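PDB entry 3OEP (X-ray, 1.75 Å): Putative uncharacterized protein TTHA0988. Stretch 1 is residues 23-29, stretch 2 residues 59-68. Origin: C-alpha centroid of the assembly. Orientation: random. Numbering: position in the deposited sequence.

Stretch 1 23-29: ALAEALL
Stretch 2 (59-68) RLLRLLKGLP

How are the two backbones laid against each other? Residues 23-29 are helical throughout, inside a longer helix, with phi/psi near -64/-42 and bonds from A27 N to A23 O (3.1 Å), L28 N to L24 O (3.1 Å) and L29 N to A25 O (2.9 Å). The second helix enters at R59 and keeps the same pattern, L63 N to R59 O at 2.9 Å and L64 N to L60 O at 3.1 Å. After L64 the bonds shorten in span, G66 N to L63 O at 3.0 Å, and L67 then turns extended at -78/159. The axes approach to 10.5 Å with 105° between their N-to-C directions, so the helices cross steeply, and the nearest CA atoms are those of A27 and L67, 6.4 Å apart.

What holds the crossing together? Apolar packing does, burying 342 Å² in all. L67 (m, t) points its CA-to-CB bond toward the first helix and sets CD1 3.8 Å from A27 CB and 3.7 Å from L28 CG. The small methyl of A27, itself directed toward the partner, also meets P68 CD at 3.9 Å; the proline ring is C-gamma exo.

How do the sideways leucines take part? L28 (m, t) and L64 (m, t) start sideways, but their ends converge, L28 CD1 to L64 CD2 at 3.7 Å. One helical turn before L64, L60 (t, p) reaches L28 more loosely, CD1 to L28 CD2 at 4.5 Å.

Does any polar atom join in? No hydrogen bond crosses the contact. Backbone oxygens meet only carbon here: L24 (m, t) brings CD2 to 4.0 Å from L64 O, while L24 O lies 4.1 Å from L67 CD1. L24 O already accepts the bond from L28 N within its own helix.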

# COMPACT_ATOMS: atom_id res chain seq x y z
N ALA A 23 14.78 -12.16 -13.40
CA ALA A 23 14.92 -13.61 -13.47
C ALA A 23 14.77 -14.23 -12.08
O ALA A 23 14.11 -15.26 -11.90
CB ALA A 23 16.27 -14.00 -14.07
N LEU A 24 15.38 -13.57 -11.09
CA LEU A 24 15.32 -14.03 -9.71
C LEU A 24 13.93 -13.85 -9.13
O LEU A 24 13.39 -14.78 -8.52
CB LEU A 24 16.37 -13.31 -8.86
CG LEU A 24 17.82 -13.66 -9.22
CD1 LEU A 24 18.81 -12.80 -8.45
CD2 LEU A 24 18.10 -15.14 -8.99
N ALA A 25 13.34 -12.67 -9.31
CA ALA A 25 12.00 -12.42 -8.80
C ALA A 25 10.99 -13.39 -9.41
O ALA A 25 10.16 -13.95 -8.69
CB ALA A 25 11.57 -10.98 -9.08
N GLU A 26 11.06 -13.58 -10.72
CA GLU A 26 10.12 -14.46 -11.42
C GLU A 26 10.20 -15.90 -10.92
O GLU A 26 9.18 -16.54 -10.70
CB GLU A 26 10.35 -14.42 -12.94
CG GLU A 26 9.82 -13.15 -13.58
CD GLU A 26 10.24 -12.96 -15.03
OE1 GLU A 26 11.02 -13.79 -15.56
OE2 GLU A 26 9.79 -11.97 -15.65
N ALA A 27 11.42 -16.39 -10.73
CA ALA A 27 11.64 -17.75 -10.24
C ALA A 27 11.05 -17.94 -8.83
O ALA A 27 10.44 -18.97 -8.54
CB ALA A 27 13.12 -18.11 -10.26
N LEU A 28 11.23 -16.94 -7.97
CA LEU A 28 10.66 -16.97 -6.62
C LEU A 28 9.14 -16.92 -6.64
O LEU A 28 8.49 -17.68 -5.92
CB LEU A 28 11.19 -15.82 -5.76
CG LEU A 28 12.63 -15.93 -5.27
CD1 LEU A 28 13.09 -14.60 -4.70
CD2 LEU A 28 12.78 -17.04 -4.23
N LEU A 29 8.58 -16.04 -7.47
CA LEU A 29 7.12 -15.84 -7.51
C LEU A 29 6.40 -17.05 -8.13
O LEU A 29 5.24 -17.33 -7.82
CB LEU A 29 6.78 -14.54 -8.25
CG LEU A 29 7.24 -13.26 -7.52
CD1 LEU A 29 7.27 -12.06 -8.44
CD2 LEU A 29 6.36 -12.99 -6.29
N ARG A 59 18.83 -19.16 4.55
CA ARG A 59 18.10 -20.15 3.77
C ARG A 59 17.60 -19.52 2.48
O ARG A 59 17.70 -20.12 1.41
CB ARG A 59 16.94 -20.73 4.57
N LEU A 60 17.09 -18.29 2.58
CA LEU A 60 16.63 -17.56 1.41
C LEU A 60 17.78 -17.28 0.43
O LEU A 60 17.63 -17.46 -0.77
CB LEU A 60 15.93 -16.27 1.84
CG LEU A 60 15.33 -15.38 0.74
CD1 LEU A 60 14.38 -16.16 -0.15
CD2 LEU A 60 14.63 -14.20 1.38
N LEU A 61 18.93 -16.85 0.96
CA LEU A 61 20.09 -16.59 0.10
C LEU A 61 20.58 -17.87 -0.60
O LEU A 61 20.95 -17.84 -1.77
CB LEU A 61 21.24 -15.96 0.89
CG LEU A 61 21.03 -14.49 1.29
CD1 LEU A 61 22.09 -14.05 2.30
CD2 LEU A 61 21.04 -13.59 0.08
N ARG A 62 20.56 -18.99 0.12
CA ARG A 62 20.94 -20.28 -0.46
C ARG A 62 19.97 -20.67 -1.58
O ARG A 62 20.40 -21.11 -2.65
CB ARG A 62 21.01 -21.37 0.62
CG ARG A 62 21.19 -22.81 0.11
CD ARG A 62 22.40 -22.99 -0.80
NE ARG A 62 23.68 -23.02 -0.09
CZ ARG A 62 24.15 -24.07 0.59
NH1 ARG A 62 23.45 -25.20 0.69
NH2 ARG A 62 25.33 -23.98 1.19
N LEU A 63 18.67 -20.49 -1.33
CA LEU A 63 17.64 -20.76 -2.35
C LEU A 63 17.90 -19.99 -3.64
O LEU A 63 17.77 -20.56 -4.74
CB LEU A 63 16.25 -20.40 -1.82
CG LEU A 63 15.59 -21.36 -0.83
CD1 LEU A 63 14.31 -20.75 -0.28
CD2 LEU A 63 15.32 -22.71 -1.48
N LEU A 64 18.27 -18.72 -3.52
CA LEU A 64 18.50 -17.87 -4.69
C LEU A 64 19.57 -18.44 -5.64
O LEU A 64 19.46 -18.30 -6.86
CB LEU A 64 18.89 -16.44 -4.27
CG LEU A 64 17.77 -15.60 -3.65
CD1 LEU A 64 18.33 -14.34 -3.00
CD2 LEU A 64 16.72 -15.25 -4.69
N LYS A 65 20.58 -19.10 -5.07
CA LYS A 65 21.66 -19.70 -5.86
C LYS A 65 21.20 -20.91 -6.69
O LYS A 65 21.80 -21.23 -7.71
CB LYS A 65 22.83 -20.11 -4.96
CG LYS A 65 23.50 -18.94 -4.26
N GLY A 66 20.14 -21.58 -6.23
CA GLY A 66 19.60 -22.76 -6.92
C GLY A 66 18.54 -22.47 -7.97
O GLY A 66 18.11 -23.39 -8.67
N LEU A 67 18.11 -21.22 -8.08
CA LEU A 67 17.07 -20.84 -9.04
C LEU A 67 17.63 -20.72 -10.46
O LEU A 67 18.84 -20.55 -10.63
CB LEU A 67 16.41 -19.52 -8.64
CG LEU A 67 15.61 -19.53 -7.33
CD1 LEU A 67 15.13 -18.13 -6.98
CD2 LEU A 67 14.44 -20.50 -7.41
N PRO A 68 16.76 -20.80 -11.49
CA PRO A 68 17.23 -20.69 -12.87
C PRO A 68 17.79 -19.30 -13.20
O PRO A 68 18.85 -19.20 -13.81
CB PRO A 68 15.97 -20.97 -13.70
CG PRO A 68 15.03 -21.64 -12.78
CD PRO A 68 15.31 -21.08 -11.43